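Local atomic coordinates of toxin-like protein (Paenibacillus larvae subsp. larvae BRL-230010, PDB entry 5DZQ), a protein that probably transfers ADP-ribose from NAD+ to a target protein, as a C3-like mono-ADP-ribosyltransferase toxin. Residues Thr90-Asp98 against Tyr138-Asn146; Val160-Val169 against Gln178-Asn186. All coordinates share one frame; numbering follows the deposited sequence.

Interaction 1: residues Thr90-Asp98 against Tyr138-Asn146; sequences TVQVYRGDD and YLSTSIVSN
Ser142 N donates to Tyr94 O at 2.7 Å in an almost straight bond. Tyr94 N returns a bond to Ser142 O, which makes the two residues a single antiparallel hydrogen-bonded pair. The strands run at 105° to each other, so the pairing goes no further. Ser142 CB lies 3.8 Å from the Tyr94 ring centroid in a CH-pi contact, offset toward the rim. Tyr94 CB points away from strand 139-142, but with chi1 76° CG sits between the backbone N and the carbonyl carbon, and the ring comes back over Ser142. Val144 CG2 meets ring atom CE1 of Tyr94 at 3.7 Å, and Tyr94 OH bonds Phe149 N. Arg95 and Ser140-Thr141-Ser142 are consistent with the arginine and Ser-Thr-Ser elements of the R-S-E class of ADP-ribosyltransferases, which belong to the NAD+ site in relatives. Arg95 NH1 donates to Ser140 O at 3.0 Å, and that oxygen lies in the guanidinium plane. Asp97 forms a side-on salt bridge with Arg95, NE to OD2 and NH2 to OD1 (2.8 Å). These bonds fix the guanidinium's rotation. Arg95 CD touches Leu139 CD1. Val93 packs tightly on Thr141, with CG2 3.5 Å from Thr141 CB, while Thr141 OG1 bonds Leu181 O.

Interaction 2: residues Val160-Val169 against Gln178-Asn186; sequences VPKGAHAGYV and QYELLLPRN
Leu181 sets its CD1 methyl squarely over the centre of the Tyr168 ring, 3.7 Å from the centroid. Leu181 has CG anti to the backbone N (chi1 -174°), and CD1 leans back across the hairpin to make a CH-pi contact with that face. CD1 also touches Ala166 CB at 3.8 Å, and Leu183 CD1 meets the same Ala166 methyl. The edge of the Tyr168 ring looks toward Tyr179 CB. The Tyr168-Leu181 side of the strands packs on Val91 and Val93 of strand 91-97. On the other side, Val169 crosses both Glu180 and Leu182: CG2 lies 4.0 Å from Glu180 CB, and CG1 lies 4.0 Å from Leu182 CB. Helix 38-49 covers Val169 and Leu182. The two strands form an antiparallel hairpin, with Gly167-Leu182 and Val169-Glu180 as hydrogen-bonded pairs and Tyr168-Leu181 as the non-hydrogen-bonded pair between them. Val169 N donates to Glu180 O at 2.8 Å. Gln178-Tyr179-Glu180 is consistent with the Gln-X-Glu motif of C3-like toxins, whose glutamate is catalytic in relatives. The Glu180 chain runs extended away from Val169, and OE2 forms a salt bridge with Lys171. At the far end Pro184 CD lies 3.2 Å from His165 O, and Pro184 CG touches His165 CB. Val160, just before the type II turn from Pro161 to Ala164, meets Leu183 tip to tip through CG1 and CD2.

From the N terminus, strand 91-97 comes first. Interaction 1 closes a loop of 39 residues, partly helical, when strand 139-142 crosses it. Interaction 2 opens later, at Val160, and closes a loop of eight residues within the 167-170/179-183 hairpin. The two contacts follow in series; they neither nest nor cross. They meet in space all the same. Strand 139-142 borders strand 179-183 in the three-stranded sheet, with Leu139 O bonded to Leu183 N. Strand 91-97 lies at the edge of the five-stranded sheet, where Val91 O bonds Val160 N. Together the two interactions tie the two sheets, bringing Arg95, the Ser-Thr-Ser strand and the Gln-X-Glu strand into one region.

Interaction 1: residues Thr90-Asp98 against Tyr138-Asn146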
# COMPACT_ATOMS: atom_id res chain seq x y z
N THR B 90 -10.62 25.43 3.77
CA THR B 90 -10.14 24.47 4.76
C THR B 90 -10.90 23.16 4.61
O THR B 90 -12.11 23.16 4.43
CB THR B 90 -10.29 25.01 6.18
OG1 THR B 90 -9.48 26.18 6.32
CG2 THR B 90 -9.84 23.98 7.20
N VAL B 91 -10.19 22.03 4.66
CA VAL B 91 -10.83 20.72 4.51
C VAL B 91 -10.37 19.73 5.56
O VAL B 91 -9.25 19.84 6.09
CB VAL B 91 -10.56 20.11 3.12
CG1 VAL B 91 -11.06 21.03 2.02
CG2 VAL B 91 -9.09 19.84 2.95
N GLN B 92 -11.22 18.76 5.87
CA GLN B 92 -10.84 17.62 6.70
C GLN B 92 -10.53 16.39 5.85
O GLN B 92 -11.32 16.02 5.00
CB GLN B 92 -11.96 17.26 7.69
CG GLN B 92 -12.25 18.32 8.72
CD GLN B 92 -11.50 18.10 10.02
OE1 GLN B 92 -11.22 16.97 10.42
NE2 GLN B 92 -11.18 19.20 10.70
N VAL B 93 -9.38 15.77 6.07
CA VAL B 93 -9.05 14.54 5.36
C VAL B 93 -8.60 13.50 6.37
O VAL B 93 -8.43 13.81 7.55
CB VAL B 93 -7.96 14.76 4.30
CG1 VAL B 93 -8.50 15.71 3.22
CG2 VAL B 93 -6.70 15.34 4.94
N TYR B 94 -8.41 12.26 5.92
CA TYR B 94 -8.01 11.20 6.83
C TYR B 94 -7.08 10.18 6.19
O TYR B 94 -7.00 10.08 4.96
CB TYR B 94 -9.24 10.48 7.39
CG TYR B 94 -9.93 9.53 6.44
CD1 TYR B 94 -10.90 9.97 5.55
CD2 TYR B 94 -9.62 8.18 6.46
CE1 TYR B 94 -11.53 9.08 4.69
CE2 TYR B 94 -10.24 7.30 5.61
CZ TYR B 94 -11.19 7.75 4.74
OH TYR B 94 -11.82 6.86 3.91
N ARG B 95 -6.41 9.42 7.06
CA ARG B 95 -5.44 8.36 6.73
C ARG B 95 -5.59 7.22 7.70
O ARG B 95 -5.58 7.45 8.90
CB ARG B 95 -3.99 8.84 6.86
CG ARG B 95 -3.39 9.53 5.69
CD ARG B 95 -1.88 9.46 5.82
NE ARG B 95 -1.44 8.07 5.94
CZ ARG B 95 -1.27 7.25 4.90
NH1 ARG B 95 -1.49 7.69 3.66
NH2 ARG B 95 -0.88 6.00 5.09
N GLY B 96 -5.66 5.98 7.22
CA GLY B 96 -5.50 4.83 8.09
C GLY B 96 -4.03 4.43 8.11
O GLY B 96 -3.31 4.70 7.15
N ASP B 97 -3.57 3.82 9.20
CA ASP B 97 -2.20 3.32 9.24
C ASP B 97 -2.15 2.11 10.15
O ASP B 97 -3.01 1.93 11.01
CB ASP B 97 -1.22 4.40 9.73
CG ASP B 97 -0.87 5.43 8.66
OD1 ASP B 97 -0.19 5.06 7.67
OD2 ASP B 97 -1.27 6.61 8.81
N ASP B 98 -1.15 1.24 9.96
CA ASP B 98 -0.93 0.20 10.94
C ASP B 98 -0.01 0.75 12.02
O ASP B 98 0.47 1.88 11.92
CB ASP B 98 -0.36 -1.08 10.30
CG ASP B 98 0.92 -0.85 9.52
OD1 ASP B 98 1.83 -0.15 10.02
OD2 ASP B 98 1.02 -1.39 8.39
N TYR B 138 5.67 12.12 0.87
CA TYR B 138 4.49 12.86 0.43
C TYR B 138 3.31 12.32 1.22
O TYR B 138 3.31 11.16 1.63
CB TYR B 138 4.25 12.69 -1.07
CG TYR B 138 5.32 13.36 -1.91
CD1 TYR B 138 5.26 14.72 -2.21
CD2 TYR B 138 6.41 12.63 -2.37
CE1 TYR B 138 6.26 15.34 -2.97
CE2 TYR B 138 7.40 13.24 -3.13
CZ TYR B 138 7.33 14.59 -3.41
OH TYR B 138 8.33 15.17 -4.17
N LEU B 139 2.31 13.15 1.44
CA LEU B 139 1.23 12.77 2.33
C LEU B 139 -0.09 12.64 1.57
O LEU B 139 -0.76 13.64 1.31
CB LEU B 139 1.14 13.78 3.47
CG LEU B 139 0.11 13.57 4.57
CD1 LEU B 139 0.29 12.21 5.20
CD2 LEU B 139 0.24 14.67 5.62
N SER B 140 -0.45 11.41 1.21
CA SER B 140 -1.72 11.16 0.53
C SER B 140 -2.79 10.94 1.58
O SER B 140 -2.57 10.21 2.56
CB SER B 140 -1.63 9.93 -0.38
OG SER B 140 -0.50 10.04 -1.22
N THR B 141 -3.95 11.56 1.38
CA THR B 141 -5.03 11.48 2.35
C THR B 141 -6.36 11.23 1.64
O THR B 141 -6.51 11.57 0.47
CB THR B 141 -5.14 12.76 3.17
OG1 THR B 141 -5.45 13.87 2.31
CG2 THR B 141 -3.81 13.05 3.89
N SER B 142 -7.30 10.60 2.34
CA SER B 142 -8.60 10.30 1.75
C SER B 142 -9.63 11.32 2.23
O SER B 142 -9.46 11.95 3.27
CB SER B 142 -9.06 8.88 2.10
OG SER B 142 -8.08 7.91 1.75
N ILE B 143 -10.69 11.47 1.44
CA ILE B 143 -11.75 12.42 1.69
C ILE B 143 -13.04 11.66 1.98
O ILE B 143 -13.41 10.76 1.22
CB ILE B 143 -11.98 13.34 0.48
CG1 ILE B 143 -10.71 14.13 0.14
CG2 ILE B 143 -13.14 14.29 0.72
CD1 ILE B 143 -10.46 14.22 -1.35
N VAL B 144 -13.73 11.99 3.07
CA VAL B 144 -15.01 11.33 3.34
C VAL B 144 -16.09 11.83 2.39
O VAL B 144 -16.35 13.03 2.29
CB VAL B 144 -15.48 11.57 4.80
CG1 VAL B 144 -16.91 11.05 5.00
CG2 VAL B 144 -14.53 10.87 5.77
N SER B 145 -16.71 10.90 1.67
CA SER B 145 -17.95 11.20 0.98
C SER B 145 -19.10 10.71 1.86
O SER B 145 -19.57 11.42 2.73
CB SER B 145 -17.99 10.55 -0.40
OG SER B 145 -19.08 11.06 -1.14
N ASN B 146 -19.54 9.47 1.64
CA ASN B 146 -20.54 8.89 2.51
C ASN B 146 -19.90 7.90 3.48
O ASN B 146 -20.57 7.39 4.38
CB ASN B 146 -21.64 8.20 1.70
CG ASN B 146 -21.10 7.05 0.88
OD1 ASN B 146 -19.92 7.02 0.53
ND2 ASN B 146 -21.96 6.08 0.56
O HOH W 1 -12.78 13.95 5.07
O HOH W 2 -13.04 7.74 1.92

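Interaction 2: residues Val160-Val169 against Gln178-Asn186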
# COMPACT_ATOMS: atom_id res chain seq x y z
N VAL B 160 -6.69 20.62 7.05
CA VAL B 160 -5.75 21.27 6.14
C VAL B 160 -6.30 22.66 5.86
O VAL B 160 -7.41 22.79 5.35
CB VAL B 160 -5.58 20.49 4.83
CG1 VAL B 160 -4.41 21.04 4.02
CG2 VAL B 160 -5.36 19.01 5.12
N PRO B 161 -5.51 23.70 6.18
CA PRO B 161 -6.01 25.07 6.11
C PRO B 161 -6.15 25.60 4.69
O PRO B 161 -5.42 25.18 3.80
CB PRO B 161 -4.94 25.87 6.87
CG PRO B 161 -3.69 25.08 6.67
CD PRO B 161 -4.12 23.63 6.65
N LYS B 162 -7.11 26.50 4.48
CA LYS B 162 -7.23 27.24 3.23
C LYS B 162 -5.88 27.82 2.82
O LYS B 162 -5.12 28.33 3.65
CB LYS B 162 -8.27 28.36 3.39
CG LYS B 162 -8.59 29.12 2.11
CD LYS B 162 -9.51 30.30 2.40
CE LYS B 162 -10.10 30.88 1.12
NZ LYS B 162 -9.05 31.40 0.21
N GLY B 163 -5.57 27.73 1.53
CA GLY B 163 -4.37 28.34 0.99
C GLY B 163 -3.16 27.42 1.00
O GLY B 163 -2.14 27.75 0.40
N ALA B 164 -3.27 26.28 1.68
CA ALA B 164 -2.16 25.32 1.75
C ALA B 164 -1.87 24.71 0.39
O ALA B 164 -2.78 24.53 -0.43
CB ALA B 164 -2.46 24.22 2.76
N HIS B 165 -0.60 24.39 0.15
CA HIS B 165 -0.27 23.59 -1.01
C HIS B 165 -0.86 22.21 -0.76
O HIS B 165 -0.60 21.57 0.27
CB HIS B 165 1.25 23.54 -1.25
CG HIS B 165 1.85 24.87 -1.56
ND1 HIS B 165 1.27 25.76 -2.44
CD2 HIS B 165 2.97 25.48 -1.10
CE1 HIS B 165 2.00 26.86 -2.51
NE2 HIS B 165 3.04 26.71 -1.70
N ALA B 166 -1.69 21.78 -1.70
CA ALA B 166 -2.34 20.47 -1.62
C ALA B 166 -3.11 20.31 -2.90
O ALA B 166 -3.88 21.19 -3.27
CB ALA B 166 -3.28 20.38 -0.40
N GLY B 167 -2.90 19.20 -3.59
CA GLY B 167 -3.56 18.97 -4.86
C GLY B 167 -4.43 17.73 -4.85
O GLY B 167 -4.05 16.70 -4.27
N TYR B 168 -5.61 17.82 -5.46
CA TYR B 168 -6.46 16.64 -5.60
C TYR B 168 -5.94 15.75 -6.71
O TYR B 168 -5.59 16.22 -7.80
CB TYR B 168 -7.90 17.05 -5.87
CG TYR B 168 -8.58 17.67 -4.66
CD1 TYR B 168 -8.44 19.03 -4.38
CD2 TYR B 168 -9.34 16.90 -3.80
CE1 TYR B 168 -9.06 19.60 -3.26
CE2 TYR B 168 -9.97 17.46 -2.69
CZ TYR B 168 -9.82 18.81 -2.43
OH TYR B 168 -10.44 19.35 -1.32
N VAL B 169 -5.89 14.45 -6.44
CA VAL B 169 -5.42 13.48 -7.42
C VAL B 169 -6.43 12.34 -7.60
O VAL B 169 -7.27 12.11 -6.74
CB VAL B 169 -4.08 12.89 -6.99
CG1 VAL B 169 -3.04 14.00 -6.88
CG2 VAL B 169 -4.22 12.16 -5.66
N GLN B 178 -13.36 8.69 -5.71
CA GLN B 178 -12.70 9.14 -6.93
C GLN B 178 -11.37 9.85 -6.68
O GLN B 178 -10.42 9.67 -7.44
CB GLN B 178 -13.63 10.06 -7.73
CG GLN B 178 -14.74 9.35 -8.49
CD GLN B 178 -14.31 8.85 -9.86
OE1 GLN B 178 -13.13 8.63 -10.12
NE2 GLN B 178 -15.28 8.69 -10.76
N TYR B 179 -11.31 10.67 -5.64
CA TYR B 179 -10.14 11.53 -5.43
C TYR B 179 -9.47 11.36 -4.07
O TYR B 179 -10.11 10.99 -3.09
CB TYR B 179 -10.52 13.01 -5.58
CG TYR B 179 -11.02 13.40 -6.94
CD1 TYR B 179 -10.17 13.41 -8.04
CD2 TYR B 179 -12.34 13.79 -7.13
CE1 TYR B 179 -10.62 13.78 -9.29
CE2 TYR B 179 -12.80 14.16 -8.38
CZ TYR B 179 -11.94 14.16 -9.45
OH TYR B 179 -12.39 14.53 -10.70
N GLU B 180 -8.18 11.66 -4.03
CA GLU B 180 -7.47 11.82 -2.78
C GLU B 180 -6.84 13.21 -2.77
O GLU B 180 -6.76 13.86 -3.82
CB GLU B 180 -6.38 10.74 -2.62
CG GLU B 180 -6.92 9.33 -2.45
CD GLU B 180 -5.87 8.33 -1.99
OE1 GLU B 180 -4.68 8.67 -1.97
OE2 GLU B 180 -6.24 7.19 -1.63
N LEU B 181 -6.42 13.66 -1.60
CA LEU B 181 -5.75 14.94 -1.48
C LEU B 181 -4.28 14.69 -1.16
O LEU B 181 -3.94 14.00 -0.19
CB LEU B 181 -6.41 15.82 -0.42
CG LEU B 181 -5.85 17.25 -0.32
CD1 LEU B 181 -6.01 18.01 -1.64
CD2 LEU B 181 -6.51 18.01 0.81
N LEU B 182 -3.40 15.23 -2.00
CA LEU B 182 -1.98 14.96 -1.89
C LEU B 182 -1.28 16.17 -1.32
O LEU B 182 -1.36 17.27 -1.86
CB LEU B 182 -1.39 14.60 -3.26
CG LEU B 182 0.12 14.38 -3.29
CD1 LEU B 182 0.51 13.19 -2.41
CD2 LEU B 182 0.58 14.16 -4.73
N LEU B 183 -0.58 15.98 -0.21
CA LEU B 183 0.11 17.09 0.42
C LEU B 183 1.61 16.97 0.17
O LEU B 183 2.11 15.87 -0.07
CB LEU B 183 -0.19 17.15 1.92
CG LEU B 183 -1.42 17.99 2.31
CD1 LEU B 183 -2.70 17.29 1.92
CD2 LEU B 183 -1.42 18.35 3.79
N PRO B 184 2.34 18.11 0.21
CA PRO B 184 3.79 18.09 0.02
C PRO B 184 4.52 17.15 0.98
O PRO B 184 4.05 16.86 2.09
CB PRO B 184 4.20 19.55 0.30
CG PRO B 184 2.99 20.35 -0.03
CD PRO B 184 1.81 19.48 0.33
N ARG B 185 5.69 16.69 0.56
CA ARG B 185 6.58 16.00 1.47
C ARG B 185 7.03 17.00 2.56
O ARG B 185 6.89 18.22 2.39
CB ARG B 185 7.78 15.42 0.73
CG ARG B 185 8.74 16.46 0.20
CD ARG B 185 9.82 15.82 -0.65
NE ARG B 185 10.76 16.81 -1.15
CZ ARG B 185 11.92 17.12 -0.57
NH1 ARG B 185 12.29 16.52 0.55
NH2 ARG B 185 12.71 18.02 -1.11
N ASN B 186 7.52 16.47 3.67
CA ASN B 186 7.88 17.28 4.85
C ASN B 186 6.73 18.12 5.42
O ASN B 186 6.96 19.16 6.03
CB ASN B 186 9.07 18.19 4.54
CG ASN B 186 10.36 17.42 4.37
OD1 ASN B 186 10.50 16.32 4.89
ND2 ASN B 186 11.31 18.00 3.64